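Local coordinates for protein transcription regulator (Haloarcula marismortui ATCC 43049, PDB 3CRJ) that is probably a TetR-family transcriptional repressor that binds regulatory DNA through a helix-turn-helix domain and pairs through a helical C-terminal region, at residues A[137-142]-A[158-163]; A[64-69]-A[125-130]; A[21-26]-A[60-65]. One frame throughout, in Å; residues are numbered along the deposited sequence.

Interaction 1: A[137-142]-A[158-163]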
HETATM    1  N   MSE A 137       8.306  -1.786  18.308  1.00 61.48           N
HETATM    2  CA  MSE A 137       7.376  -2.339  19.290  1.00 63.19           C
HETATM    3  C   MSE A 137       6.931  -3.769  18.976  1.00 61.12           C
HETATM    4  O   MSE A 137       6.619  -4.530  19.881  1.00 61.61           O
HETATM    5  CB  MSE A 137       6.168  -1.443  19.460  1.00 62.72           C
HETATM    6  CG  MSE A 137       5.331  -1.404  18.238  1.00 65.81           C
HETATM    7 SE   MSE A 137       3.657  -0.527  18.541  0.75 70.70          SE
HETATM    8  CE  MSE A 137       2.625  -1.804  17.531  1.00 65.49           C
ATOM      9  N   LEU A 138       6.924  -4.136  17.704  1.00 59.48           N
ATOM     10  CA  LEU A 138       6.575  -5.496  17.312  1.00 57.92           C
ATOM     11  C   LEU A 138       7.709  -6.493  17.545  1.00 57.34           C
ATOM     12  O   LEU A 138       7.509  -7.526  18.190  1.00 57.50           O
ATOM     13  CB  LEU A 138       6.149  -5.526  15.850  1.00 57.78           C
ATOM     14  CG  LEU A 138       4.690  -5.124  15.616  1.00 55.39           C
ATOM     15  CD1 LEU A 138       4.406  -5.165  14.124  1.00 54.10           C
ATOM     16  CD2 LEU A 138       3.753  -6.022  16.375  1.00 50.09           C
ATOM     17  N   LYS A 139       8.901  -6.187  17.037  1.00 56.03           N
ATOM     18  CA  LYS A 139      10.074  -6.973  17.371  1.00 55.21           C
ATOM     19  C   LYS A 139      10.314  -7.152  18.879  1.00 54.87           C
ATOM     20  O   LYS A 139      10.681  -8.245  19.328  1.00 55.17           O
ATOM     21  CB  LYS A 139      11.302  -6.381  16.738  1.00 55.39           C
ATOM     22  CG  LYS A 139      12.432  -7.369  16.622  1.00 53.88           C
ATOM     23  CD  LYS A 139      13.411  -6.898  15.582  1.00 54.32           C
ATOM     24  CE  LYS A 139      14.168  -5.647  16.046  1.00 54.00           C
ATOM     25  NZ  LYS A 139      15.035  -5.925  17.198  1.00 54.19           N
ATOM     26  N   ALA A 140      10.072  -6.099  19.654  1.00 53.86           N
ATOM     27  CA  ALA A 140      10.243  -6.157  21.105  1.00 53.35           C
ATOM     28  C   ALA A 140       9.351  -7.167  21.798  1.00 52.83           C
ATOM     29  O   ALA A 140       9.789  -7.804  22.724  1.00 52.49           O
ATOM     30  CB  ALA A 140      10.074  -4.776  21.747  1.00 52.98           C
ATOM     31  N   VAL A 141       8.110  -7.338  21.361  1.00 53.14           N
ATOM     32  CA  VAL A 141       7.260  -8.273  22.084  1.00 53.32           C
ATOM     33  C   VAL A 141       7.590  -9.687  21.620  1.00 53.64           C
ATOM     34  O   VAL A 141       7.618 -10.629  22.428  1.00 53.18           O
ATOM     35  CB  VAL A 141       5.764  -7.921  22.037  1.00 53.32           C
ATOM     36  CG1 VAL A 141       5.271  -7.815  20.614  1.00 52.88           C
ATOM     37  CG2 VAL A 141       4.955  -8.951  22.821  1.00 53.40           C
ATOM     38  N   ILE A 142       7.919  -9.808  20.335  1.00 53.94           N
ATOM     39  CA  ILE A 142       8.389 -11.080  19.789  1.00 54.14           C
ATOM     40  C   ILE A 142       9.660 -11.541  20.482  1.00 54.42           C
ATOM     41  O   ILE A 142       9.846 -12.740  20.772  1.00 55.40           O
ATOM     42  CB  ILE A 142       8.608 -11.019  18.260  1.00 54.58           C
ATOM     43  CG1 ILE A 142       7.252 -10.881  17.544  1.00 52.79           C
ATOM     44  CG2 ILE A 142       9.374 -12.272  17.788  1.00 53.97           C
ATOM     45  CD1 ILE A 142       7.347 -10.671  16.033  1.00 53.29           C
ATOM     46  N   HIS A 158      12.712 -10.813  10.633  1.00 58.58           N
ATOM     47  CA  HIS A 158      11.953 -11.243   9.487  1.00 58.19           C
ATOM     48  C   HIS A 158      10.502 -11.539   9.794  1.00 57.62           C
ATOM     49  O   HIS A 158       9.624 -11.261   8.994  1.00 56.80           O
ATOM     50  CB  HIS A 158      12.549 -12.459   8.815  1.00 58.68           C
ATOM     51  CG  HIS A 158      11.672 -12.969   7.734  1.00 59.53           C
ATOM     52  ND1 HIS A 158      11.656 -12.404   6.483  1.00 60.47           N
ATOM     53  CD2 HIS A 158      10.696 -13.910   7.745  1.00 61.83           C
ATOM     54  CE1 HIS A 158      10.730 -13.003   5.752  1.00 63.17           C
ATOM     55  NE2 HIS A 158      10.130 -13.916   6.497  1.00 62.55           N
ATOM     56  N   VAL A 159      10.239 -12.140  10.938  1.00 57.64           N
ATOM     57  CA  VAL A 159       8.850 -12.216  11.359  1.00 57.74           C
ATOM     58  C   VAL A 159       8.220 -10.824  11.446  1.00 58.13           C
ATOM     59  O   VAL A 159       7.115 -10.620  10.932  1.00 58.80           O
ATOM     60  CB  VAL A 159       8.642 -13.075  12.641  1.00 57.53           C
ATOM     61  CG1 VAL A 159       7.198 -13.105  13.031  1.00 55.53           C
ATOM     62  CG2 VAL A 159       9.097 -14.474  12.381  1.00 56.36           C
ATOM     63  N   THR A 160       8.901  -9.842  12.035  1.00 58.43           N
ATOM     64  CA  THR A 160       8.210  -8.552  12.194  1.00 58.88           C
ATOM     65  C   THR A 160       8.095  -7.775  10.875  1.00 59.06           C
ATOM     66  O   THR A 160       7.124  -7.050  10.652  1.00 58.47           O
ATOM     67  CB  THR A 160       8.722  -7.689  13.385  1.00 58.95           C
ATOM     68  OG1 THR A 160       9.200  -6.405  12.938  1.00 59.40           O
ATOM     69  CG2 THR A 160       9.761  -8.421  14.189  1.00 57.64           C
ATOM     70  N   ARG A 161       9.073  -7.963   9.999  1.00 59.52           N
ATOM     71  CA  ARG A 161       8.984  -7.429   8.652  1.00 60.69           C
ATOM     72  C   ARG A 161       7.773  -8.017   7.925  1.00 60.57           C
ATOM     73  O   ARG A 161       7.048  -7.301   7.229  1.00 60.40           O
ATOM     74  CB  ARG A 161      10.279  -7.699   7.885  1.00 61.05           C
ATOM     75  CG  ARG A 161      10.097  -7.737   6.372  1.00 64.27           C
ATOM     76  CD  ARG A 161       9.490  -6.437   5.810  1.00 67.11           C
ATOM     77  NE  ARG A 161      10.423  -5.322   5.964  1.00 73.14           N
ATOM     78  CZ  ARG A 161      11.443  -5.080   5.143  1.00 74.43           C
ATOM     79  NH1 ARG A 161      11.661  -5.861   4.082  1.00 76.64           N
ATOM     80  NH2 ARG A 161      12.241  -4.051   5.378  1.00 74.57           N
ATOM     81  N   SER A 162       7.557  -9.318   8.106  1.00 60.76           N
ATOM     82  CA  SER A 162       6.381  -9.987   7.599  1.00 61.17           C
ATOM     83  C   SER A 162       5.061  -9.373   8.100  1.00 61.53           C
ATOM     84  O   SER A 162       4.153  -9.082   7.299  1.00 61.51           O
ATOM     85  CB  SER A 162       6.441 -11.462   7.943  1.00 61.65           C
ATOM     86  OG  SER A 162       7.224 -12.192   7.005  1.00 63.47           O
ATOM     87  N   LEU A 163       4.942  -9.154   9.404  1.00 61.32           N
ATOM     88  CA  LEU A 163       3.742  -8.498   9.904  1.00 61.24           C
ATOM     89  C   LEU A 163       3.622  -7.076   9.369  1.00 61.75           C
ATOM     90  O   LEU A 163       2.502  -6.537   9.232  1.00 62.64           O
ATOM     91  CB  LEU A 163       3.675  -8.499  11.420  1.00 60.77           C
ATOM     92  CG  LEU A 163       3.503  -9.861  12.067  1.00 60.90           C
ATOM     93  CD1 LEU A 163       3.799  -9.766  13.545  1.00 61.42           C
ATOM     94  CD2 LEU A 163       2.090 -10.343  11.850  1.00 62.66           C
TER
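Thr160 pushes its methyl group into a shallow hollow on helix 137-142 between Lys139 and Ile142. Its CG2 comes down on the backbone of Lys139, 3.5 Å from CA of that residue, and also lies against the first carbons of the lysine chain, with Lys139 CB at 3.6 Å. The lysine crosses the threonine at a slant; beyond those carbons it bends away from 158-163, and it also touches Ala156 and Glu157 at the start of the same helix. The other wall is Ile142, whose CD1 is 3.8 Å from Thr160 CG2.

The same methyl of Ile142 is also a bump in the other direction. CG1 stands beside the backbone N (chi1 -69°) and the chain then runs extended (chi2 174°), which carries CD1 into the notch between Val159, Thr160 and Leu163. There it meets Val159 CG1 at 3.9 Å and, more loosely, Leu163 CD1 at 4.4 Å. One turn earlier, Leu138 rests its CB against Thr160 CB, at the base of the threonine bump, while its CD1 approaches Leu163 CB. No hydrogen bond spans the two segments; the contact is one of van der Waals packing.

The short axes pass 9.2 Å apart, inclined at 134°. Leu138 also packs on Leu89 of helix 85-97. Val159 and Leu163 reach helix 181-198 at Tyr193, Met197 and Ala190, and Arg161 forms a salt bridge with Glu182 of the second subunit. Helix 156-176 thus packs on helix 121-148 and also contributes to the dimer interface, which in TetR-family proteins is commonly a four-helix bundle.

Interaction 2: A[64-69]-A[125-130]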
ATOM      1  N   ALA A  64       4.317  18.029  10.054  1.00 57.79           N
ATOM      2  CA  ALA A  64       3.859  18.158  11.447  1.00 57.64           C
ATOM      3  C   ALA A  64       2.652  17.244  11.742  1.00 57.85           C
ATOM      4  O   ALA A  64       2.635  16.556  12.767  1.00 57.84           O
ATOM      5  CB  ALA A  64       3.540  19.601  11.769  1.00 56.84           C
ATOM      6  N   PHE A  65       1.679  17.211  10.822  1.00 57.80           N
ATOM      7  CA  PHE A  65       0.480  16.396  10.983  1.00 58.28           C
ATOM      8  C   PHE A  65       0.809  14.908  11.015  1.00 58.86           C
ATOM      9  O   PHE A  65       0.194  14.150  11.769  1.00 59.35           O
ATOM     10  CB  PHE A  65      -0.568  16.694   9.903  1.00 58.37           C
ATOM     11  CG  PHE A  65      -1.870  15.950  10.099  1.00 58.92           C
ATOM     12  CD1 PHE A  65      -2.781  16.349  11.082  1.00 59.65           C
ATOM     13  CD2 PHE A  65      -2.182  14.842   9.320  1.00 58.73           C
ATOM     14  CE1 PHE A  65      -3.981  15.653  11.275  1.00 58.86           C
ATOM     15  CE2 PHE A  65      -3.389  14.135   9.509  1.00 59.18           C
ATOM     16  CZ  PHE A  65      -4.282  14.545  10.492  1.00 58.87           C
ATOM     17  N   LEU A  66       1.773  14.474  10.211  1.00 59.10           N
ATOM     18  CA  LEU A  66       2.244  13.112  10.362  1.00 59.28           C
ATOM     19  C   LEU A  66       2.818  12.890  11.776  1.00 59.84           C
ATOM     20  O   LEU A  66       2.399  11.958  12.482  1.00 59.79           O
ATOM     21  CB  LEU A  66       3.216  12.737   9.248  1.00 59.19           C
ATOM     22  CG  LEU A  66       2.505  12.580   7.886  1.00 58.29           C
ATOM     23  CD1 LEU A  66       3.492  12.391   6.745  1.00 57.96           C
ATOM     24  CD2 LEU A  66       1.508  11.460   7.903  1.00 54.96           C
ATOM     25  N   ASP A  67       3.716  13.779  12.212  1.00 60.11           N
ATOM     26  CA  ASP A  67       4.319  13.686  13.555  1.00 60.59           C
ATOM     27  C   ASP A  67       3.252  13.594  14.623  1.00 60.73           C
ATOM     28  O   ASP A  67       3.381  12.830  15.591  1.00 60.78           O
ATOM     29  CB  ASP A  67       5.220  14.883  13.845  1.00 60.10           C
ATOM     30  CG  ASP A  67       6.412  14.953  12.914  1.00 60.90           C
ATOM     31  OD1 ASP A  67       6.946  16.069  12.751  1.00 60.14           O
ATOM     32  OD2 ASP A  67       6.812  13.896  12.343  1.00 61.91           O
ATOM     33  N   TYR A  68       2.193  14.371  14.409  1.00 60.52           N
ATOM     34  CA  TYR A  68       1.026  14.367  15.266  1.00 60.32           C
ATOM     35  C   TYR A  68       0.344  13.003  15.297  1.00 60.26           C
ATOM     36  O   TYR A  68       0.062  12.501  16.369  1.00 60.38           O
ATOM     37  CB  TYR A  68       0.077  15.487  14.840  1.00 60.32           C
ATOM     38  CG  TYR A  68      -1.298  15.449  15.427  1.00 60.17           C
ATOM     39  CD1 TYR A  68      -1.558  15.997  16.678  1.00 61.50           C
ATOM     40  CD2 TYR A  68      -2.363  14.906  14.704  1.00 60.40           C
ATOM     41  CE1 TYR A  68      -2.861  15.985  17.209  1.00 62.70           C
ATOM     42  CE2 TYR A  68      -3.653  14.870  15.216  1.00 60.13           C
ATOM     43  CZ  TYR A  68      -3.908  15.410  16.469  1.00 61.71           C
ATOM     44  OH  TYR A  68      -5.198  15.384  16.976  1.00 60.63           O
ATOM     45  N   LEU A  69       0.093  12.396  14.144  1.00 60.44           N
ATOM     46  CA  LEU A  69      -0.573  11.101  14.138  1.00 61.00           C
ATOM     47  C   LEU A  69       0.291  10.033  14.810  1.00 61.76           C
ATOM     48  O   LEU A  69      -0.230   9.134  15.469  1.00 62.24           O
ATOM     49  CB  LEU A  69      -0.957  10.655  12.725  1.00 60.48           C
ATOM     50  CG  LEU A  69      -1.903  11.531  11.905  1.00 61.00           C
ATOM     51  CD1 LEU A  69      -2.221  10.902  10.539  1.00 59.39           C
ATOM     52  CD2 LEU A  69      -3.195  11.843  12.656  1.00 60.78           C
ATOM     53  N   ASP A 125      10.889  10.675   5.232  1.00 59.04           N
ATOM     54  CA  ASP A 125      11.438  10.597   6.594  1.00 59.33           C
ATOM     55  C   ASP A 125      10.388  10.185   7.631  1.00 59.30           C
ATOM     56  O   ASP A 125      10.672   9.380   8.528  1.00 59.09           O
ATOM     57  CB  ASP A 125      12.030  11.942   7.032  1.00 59.31           C
ATOM     58  CG  ASP A 125      13.254  12.340   6.233  1.00 60.09           C
ATOM     59  OD1 ASP A 125      13.866  11.459   5.601  1.00 61.65           O
ATOM     60  OD2 ASP A 125      13.610  13.544   6.234  1.00 61.09           O
ATOM     61  N   ARG A 126       9.184  10.746   7.478  1.00 59.39           N
ATOM     62  CA  ARG A 126       8.107  10.692   8.463  1.00 59.30           C
ATOM     63  C   ARG A 126       7.434   9.342   8.482  1.00 59.70           C
ATOM     64  O   ARG A 126       7.059   8.842   9.550  1.00 59.80           O
ATOM     65  CB  ARG A 126       7.055  11.740   8.115  1.00 59.41           C
ATOM     66  CG  ARG A 126       6.922  12.934   9.037  1.00 58.87           C
ATOM     67  CD  ARG A 126       8.194  13.281   9.696  1.00 59.40           C
ATOM     68  NE  ARG A 126       8.214  14.681  10.099  1.00 59.60           N
ATOM     69  CZ  ARG A 126       8.897  15.627   9.457  1.00 59.53           C
ATOM     70  NH1 ARG A 126       9.600  15.323   8.373  1.00 58.50           N
ATOM     71  NH2 ARG A 126       8.891  16.875   9.905  1.00 58.18           N
ATOM     72  N   PHE A 127       7.246   8.783   7.290  1.00 59.91           N
ATOM     73  CA  PHE A 127       6.640   7.477   7.124  1.00 60.08           C
ATOM     74  C   PHE A 127       7.606   6.373   7.513  1.00 60.89           C
ATOM     75  O   PHE A 127       7.180   5.294   7.921  1.00 61.58           O
ATOM     76  CB  PHE A 127       6.246   7.259   5.664  1.00 60.06           C
ATOM     77  CG  PHE A 127       4.985   7.971   5.238  1.00 59.83           C
ATOM     78  CD1 PHE A 127       3.769   7.706   5.857  1.00 58.26           C
ATOM     79  CD2 PHE A 127       5.011   8.867   4.168  1.00 59.40           C
ATOM     80  CE1 PHE A 127       2.614   8.368   5.458  1.00 59.95           C
ATOM     81  CE2 PHE A 127       3.846   9.530   3.751  1.00 59.18           C
ATOM     82  CZ  PHE A 127       2.652   9.281   4.397  1.00 59.79           C
ATOM     83  N   ARG A 128       8.907   6.609   7.341  1.00 61.56           N
ATOM     84  CA  ARG A 128       9.910   5.633   7.773  1.00 62.11           C
ATOM     85  C   ARG A 128       9.944   5.616   9.308  1.00 61.68           C
ATOM     86  O   ARG A 128      10.069   4.573   9.958  1.00 60.58           O
ATOM     87  CB  ARG A 128      11.275   5.968   7.184  1.00 61.63           C
ATOM     88  CG  ARG A 128      12.407   5.079   7.712  1.00 63.51           C
ATOM     89  CD  ARG A 128      13.755   5.379   7.045  1.00 63.77           C
ATOM     90  NE  ARG A 128      13.898   4.791   5.703  1.00 67.84           N
ATOM     91  CZ  ARG A 128      13.641   5.437   4.563  1.00 68.18           C
ATOM     92  NH1 ARG A 128      13.825   4.825   3.400  1.00 67.22           N
ATOM     93  NH2 ARG A 128      13.208   6.697   4.582  1.00 68.45           N
ATOM     94  N   GLN A 129       9.779   6.798   9.868  1.00 62.05           N
ATOM     95  CA  GLN A 129       9.772   6.964  11.304  1.00 63.04           C
ATOM     96  C   GLN A 129       8.650   6.128  11.922  1.00 62.37           C
ATOM     97  O   GLN A 129       8.871   5.372  12.871  1.00 61.99           O
ATOM     98  CB  GLN A 129       9.592   8.447  11.637  1.00 63.05           C
ATOM     99  CG  GLN A 129      10.352   8.899  12.854  1.00 65.69           C
ATOM    100  CD  GLN A 129      10.288  10.402  13.060  1.00 68.55           C
ATOM    101  OE1 GLN A 129      10.196  11.190  12.106  1.00 70.35           O
ATOM    102  NE2 GLN A 129      10.347  10.809  14.315  1.00 69.67           N
ATOM    103  N   ASN A 130       7.449   6.282  11.369  1.00 61.93           N
ATOM    104  CA  ASN A 130       6.281   5.540  11.805  1.00 61.36           C
ATOM    105  C   ASN A 130       6.611   4.074  11.697  1.00 61.09           C
ATOM    106  O   ASN A 130       6.575   3.348  12.684  1.00 61.31           O
ATOM    107  CB  ASN A 130       5.096   5.893  10.921  1.00 61.38           C
ATOM    108  CG  ASN A 130       3.756   5.496  11.524  1.00 61.40           C
ATOM    109  OD1 ASN A 130       2.927   6.379  11.832  1.00 59.28           O
ATOM    110  ND2 ASN A 130       3.502   4.175  11.641  1.00 56.78           N
TER
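The Phe127 ring takes Leu66 CD1 over one face, whereas the Arg126 guanidinium is met at its edge by the carboxylate of Asp67. Over the ring, the methyl sits off-centre toward the rim, 4.0 Å from Phe127 CZ and 4.2 Å from the ring centroid, a CH-pi contact. The second methyl of the leucine reaches the same ring at its CE1. Leu66 CG stands beside the backbone N (chi1 -71°), and from there the two methyls spread toward the phenylalanine.

The guanidinium and carboxylate planes are only 16° apart, and the meeting is made through NE rather than the terminal nitrogens. Arg126 NE gives a hydrogen bond to Asp67 OD2 at 2.8 Å, on the syn side and close to the guanidinium plane but bent to 132° at the hydrogen. A weak second branch goes from Arg126 NE to Asp67 OD1 at 3.3 Å. Together they make a salt bridge forked over both oxygens. The arginine chain bends at chi2, its CG lies 3.7 Å from Leu66 CB, and its aliphatic part crosses the leucine at an angle on the way to the acid.

Helices 58-78 and 121-148 run almost parallel here. Leu66 continues into Leu110 and Met113 of helix 104-115, and Met176 of the second subunit packs on Phe127.

An alanine in place of Arg126 would probably leave Asp67 without its charged mate and open a gap beside Leu66 CB. The contact is thus divided in its chemistry: an apolar side turned to the helical core, and a partly exposed ion pair at the border, where solvent would be expected to moderate its strength.

Interaction 3: A[21-26]-A[60-65]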
ATOM      1  N   GLN A  21      -5.919  19.501  14.725  1.00 59.64           N
ATOM      2  CA  GLN A  21      -7.313  19.072  14.617  1.00 59.40           C
ATOM      3  C   GLN A  21      -8.018  19.614  13.370  1.00 59.00           C
ATOM      4  O   GLN A  21      -8.657  18.863  12.645  1.00 59.44           O
ATOM      5  CB  GLN A  21      -8.065  19.409  15.896  1.00 59.13           C
ATOM      6  CG  GLN A  21      -7.739  18.457  17.011  1.00 60.28           C
ATOM      7  CD  GLN A  21      -7.885  19.085  18.371  1.00 62.31           C
ATOM      8  OE1 GLN A  21      -6.929  19.142  19.134  1.00 64.07           O
ATOM      9  NE2 GLN A  21      -9.082  19.567  18.685  1.00 63.36           N
ATOM     10  N   ALA A  22      -7.878  20.903  13.109  1.00 58.76           N
ATOM     11  CA  ALA A  22      -8.417  21.496  11.893  1.00 58.93           C
ATOM     12  C   ALA A  22      -7.912  20.711  10.696  1.00 59.40           C
ATOM     13  O   ALA A  22      -8.696  20.350   9.809  1.00 59.68           O
ATOM     14  CB  ALA A  22      -8.008  22.943  11.770  1.00 58.11           C
ATOM     15  N   THR A  23      -6.604  20.436  10.689  1.00 59.65           N
ATOM     16  CA  THR A  23      -5.957  19.687   9.613  1.00 59.56           C
ATOM     17  C   THR A  23      -6.637  18.346   9.399  1.00 59.38           C
ATOM     18  O   THR A  23      -7.141  18.071   8.298  1.00 59.70           O
ATOM     19  CB  THR A  23      -4.483  19.496   9.900  1.00 59.31           C
ATOM     20  OG1 THR A  23      -3.967  20.727  10.391  1.00 59.62           O
ATOM     21  CG2 THR A  23      -3.735  19.119   8.631  1.00 60.09           C
ATOM     22  N   TYR A  24      -6.688  17.538  10.453  1.00 58.78           N
ATOM     23  CA  TYR A  24      -7.439  16.313  10.398  1.00 58.65           C
ATOM     24  C   TYR A  24      -8.780  16.550   9.704  1.00 58.47           C
ATOM     25  O   TYR A  24      -9.075  15.875   8.719  1.00 58.75           O
ATOM     26  CB  TYR A  24      -7.660  15.742  11.785  1.00 59.33           C
ATOM     27  CG  TYR A  24      -8.586  14.562  11.793  1.00 59.93           C
ATOM     28  CD1 TYR A  24      -8.091  13.265  11.802  1.00 62.54           C
ATOM     29  CD2 TYR A  24      -9.966  14.740  11.809  1.00 61.50           C
ATOM     30  CE1 TYR A  24      -8.960  12.158  11.819  1.00 63.58           C
ATOM     31  CE2 TYR A  24     -10.848  13.650  11.820  1.00 62.57           C
ATOM     32  CZ  TYR A  24     -10.339  12.367  11.818  1.00 62.32           C
ATOM     33  OH  TYR A  24     -11.210  11.302  11.826  1.00 62.48           O
ATOM     34  N   ARG A  25      -9.575  17.513  10.191  1.00 57.24           N
ATOM     35  CA  ARG A  25     -10.937  17.717   9.670  1.00 55.95           C
ATOM     36  C   ARG A  25     -10.932  18.093   8.200  1.00 55.72           C
ATOM     37  O   ARG A  25     -11.786  17.643   7.442  1.00 56.23           O
ATOM     38  CB  ARG A  25     -11.721  18.753  10.475  1.00 55.73           C
ATOM     39  CG  ARG A  25     -12.262  18.243  11.813  1.00 53.76           C
ATOM     40  CD  ARG A  25     -13.287  19.209  12.381  1.00 53.28           C
ATOM     41  NE  ARG A  25     -12.750  20.550  12.658  1.00 53.04           N
ATOM     42  CZ  ARG A  25     -11.986  20.868  13.705  1.00 53.00           C
ATOM     43  NH1 ARG A  25     -11.652  19.952  14.608  1.00 53.19           N
ATOM     44  NH2 ARG A  25     -11.551  22.110  13.857  1.00 52.75           N
ATOM     45  N   ALA A  26      -9.947  18.877   7.799  1.00 55.47           N
ATOM     46  CA  ALA A  26      -9.899  19.437   6.460  1.00 55.43           C
ATOM     47  C   ALA A  26      -9.432  18.373   5.459  1.00 55.67           C
ATOM     48  O   ALA A  26     -10.030  18.218   4.362  1.00 55.22           O
ATOM     49  CB  ALA A  26      -8.989  20.640   6.440  1.00 55.27           C
ATOM     50  N   ASP A  60       5.028  21.769   5.075  1.00 61.64           N
ATOM     51  CA  ASP A  60       5.537  21.850   6.436  1.00 61.52           C
ATOM     52  C   ASP A  60       4.457  21.381   7.394  1.00 60.66           C
ATOM     53  O   ASP A  60       4.706  20.618   8.325  1.00 60.23           O
ATOM     54  CB  ASP A  60       5.900  23.288   6.791  1.00 62.42           C
ATOM     55  CG  ASP A  60       7.106  23.799   6.031  1.00 64.38           C
ATOM     56  OD1 ASP A  60       7.330  23.332   4.890  1.00 67.12           O
ATOM     57  OD2 ASP A  60       7.811  24.684   6.578  1.00 66.24           O
ATOM     58  N   LEU A  61       3.239  21.848   7.128  1.00 60.08           N
ATOM     59  CA  LEU A  61       2.107  21.621   7.996  1.00 59.03           C
ATOM     60  C   LEU A  61       1.777  20.139   8.072  1.00 58.64           C
ATOM     61  O   LEU A  61       1.501  19.621   9.148  1.00 58.72           O
ATOM     62  CB  LEU A  61       0.915  22.430   7.503  1.00 58.68           C
ATOM     63  CG  LEU A  61      -0.257  22.527   8.471  1.00 58.17           C
ATOM     64  CD1 LEU A  61      -0.967  23.829   8.251  1.00 57.26           C
ATOM     65  CD2 LEU A  61      -1.213  21.346   8.314  1.00 57.69           C
ATOM     66  N   LEU A  62       1.834  19.457   6.937  1.00 57.91           N
ATOM     67  CA  LEU A  62       1.519  18.040   6.901  1.00 57.68           C
ATOM     68  C   LEU A  62       2.649  17.155   7.421  1.00 57.56           C
ATOM     69  O   LEU A  62       2.416  16.028   7.857  1.00 57.14           O
ATOM     70  CB  LEU A  62       1.100  17.635   5.495  1.00 57.72           C
ATOM     71  CG  LEU A  62      -0.234  18.200   4.997  1.00 58.90           C
ATOM     72  CD1 LEU A  62      -0.436  17.825   3.545  1.00 59.55           C
ATOM     73  CD2 LEU A  62      -1.421  17.705   5.854  1.00 58.79           C
ATOM     74  N   ALA A  63       3.883  17.643   7.385  1.00 57.70           N
ATOM     75  CA  ALA A  63       4.945  16.881   8.020  1.00 58.07           C
ATOM     76  C   ALA A  63       4.630  16.853   9.506  1.00 57.95           C
ATOM     77  O   ALA A  63       4.631  15.784  10.125  1.00 57.99           O
ATOM     78  CB  ALA A  63       6.304  17.491   7.760  1.00 58.50           C
ATOM     79  N   ALA A  64       4.317  18.029  10.054  1.00 57.79           N
ATOM     80  CA  ALA A  64       3.859  18.158  11.447  1.00 57.64           C
ATOM     81  C   ALA A  64       2.652  17.244  11.742  1.00 57.85           C
ATOM     82  O   ALA A  64       2.635  16.556  12.767  1.00 57.84           O
ATOM     83  CB  ALA A  64       3.540  19.601  11.769  1.00 56.84           C
ATOM     84  N   PHE A  65       1.679  17.211  10.822  1.00 57.80           N
ATOM     85  CA  PHE A  65       0.480  16.396  10.983  1.00 58.28           C
ATOM     86  C   PHE A  65       0.809  14.908  11.015  1.00 58.86           C
ATOM     87  O   PHE A  65       0.194  14.150  11.769  1.00 59.35           O
ATOM     88  CB  PHE A  65      -0.568  16.694   9.903  1.00 58.37           C
ATOM     89  CG  PHE A  65      -1.870  15.950  10.099  1.00 58.92           C
ATOM     90  CD1 PHE A  65      -2.781  16.349  11.082  1.00 59.65           C
ATOM     91  CD2 PHE A  65      -2.182  14.842   9.320  1.00 58.73           C
ATOM     92  CE1 PHE A  65      -3.981  15.653  11.275  1.00 58.86           C
ATOM     93  CE2 PHE A  65      -3.389  14.135   9.509  1.00 59.18           C
ATOM     94  CZ  PHE A  65      -4.282  14.545  10.492  1.00 58.87           C
TER
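Helices 21-26 and 60-65 cross nearly at right angles, their short axes 99° apart in direction and 10.6 Å apart at closest approach, with Thr23 and Phe65 as the nearest pair of CA atoms. At the crossing Thr23 faces the other helix. Its CG2, anti to its own backbone N, fits among three side chains: Leu61 CD2 at 3.4 Å, Leu62 CD2 at 3.9 Å and the ring of Phe65. With that ring the methyl makes an off-centre CH-pi contact, Thr23 CG2 lying 4.3 Å from the centroid. The hydroxyl of Thr23 is hydrogen-bonded to Ile19 O within its own helix while also resting against Leu61 CD2.

Phe65 reaches across to the next residue. Its CB points toward helix 21-26, and its CG is anti to the backbone N (chi1 -175°). The rim atoms CE1 and CZ lie against the backbone and CB of Tyr24, with Phe65 CE1 3.7 Å from Tyr24 CB. Phe65 CZ lies at the edge of the tyrosine ring, near its plane. No hydrogen bond links the segments.

Met20 and Leu27, a turn to each side on helix 12-30, also touch Phe65. Leu61 continues into Ile37 and Ile40 of helix 37-44, while Leu62 meets Tyr32 and, on helix 121-148, Phe123. From helix 12-30, Arg25 forms a salt bridge to Glu43. The crossing therefore belongs to the core of the DNA-binding domain, joining its first helix and helix 58-78 beside the predicted helix-turn-helix.

Interactions 1 and 3 are buried and mainly apolar, without a hydrogen bond or salt bridge across their segments, on opposite sides of the chain's centre: the first in the C-terminal region at the dimer interface, the third in the DNA-binding domain. Interaction 2 lies between them, nearest the chain's centre yet more open to solvent, and alone adds a salt bridge. It shares helix 121-148 with interaction 1 and helix 58-78 with interaction 3. Interactions 2 and 3 touch, sharing Ala64 and Phe65, and Arg126 NH2 packs on Ala63 CB at 3.4 Å; interactions 1 and 3 stay about 17 Å apart between nearest atoms. The shared helices thus connect the DNA-binding domain to the dimerising part.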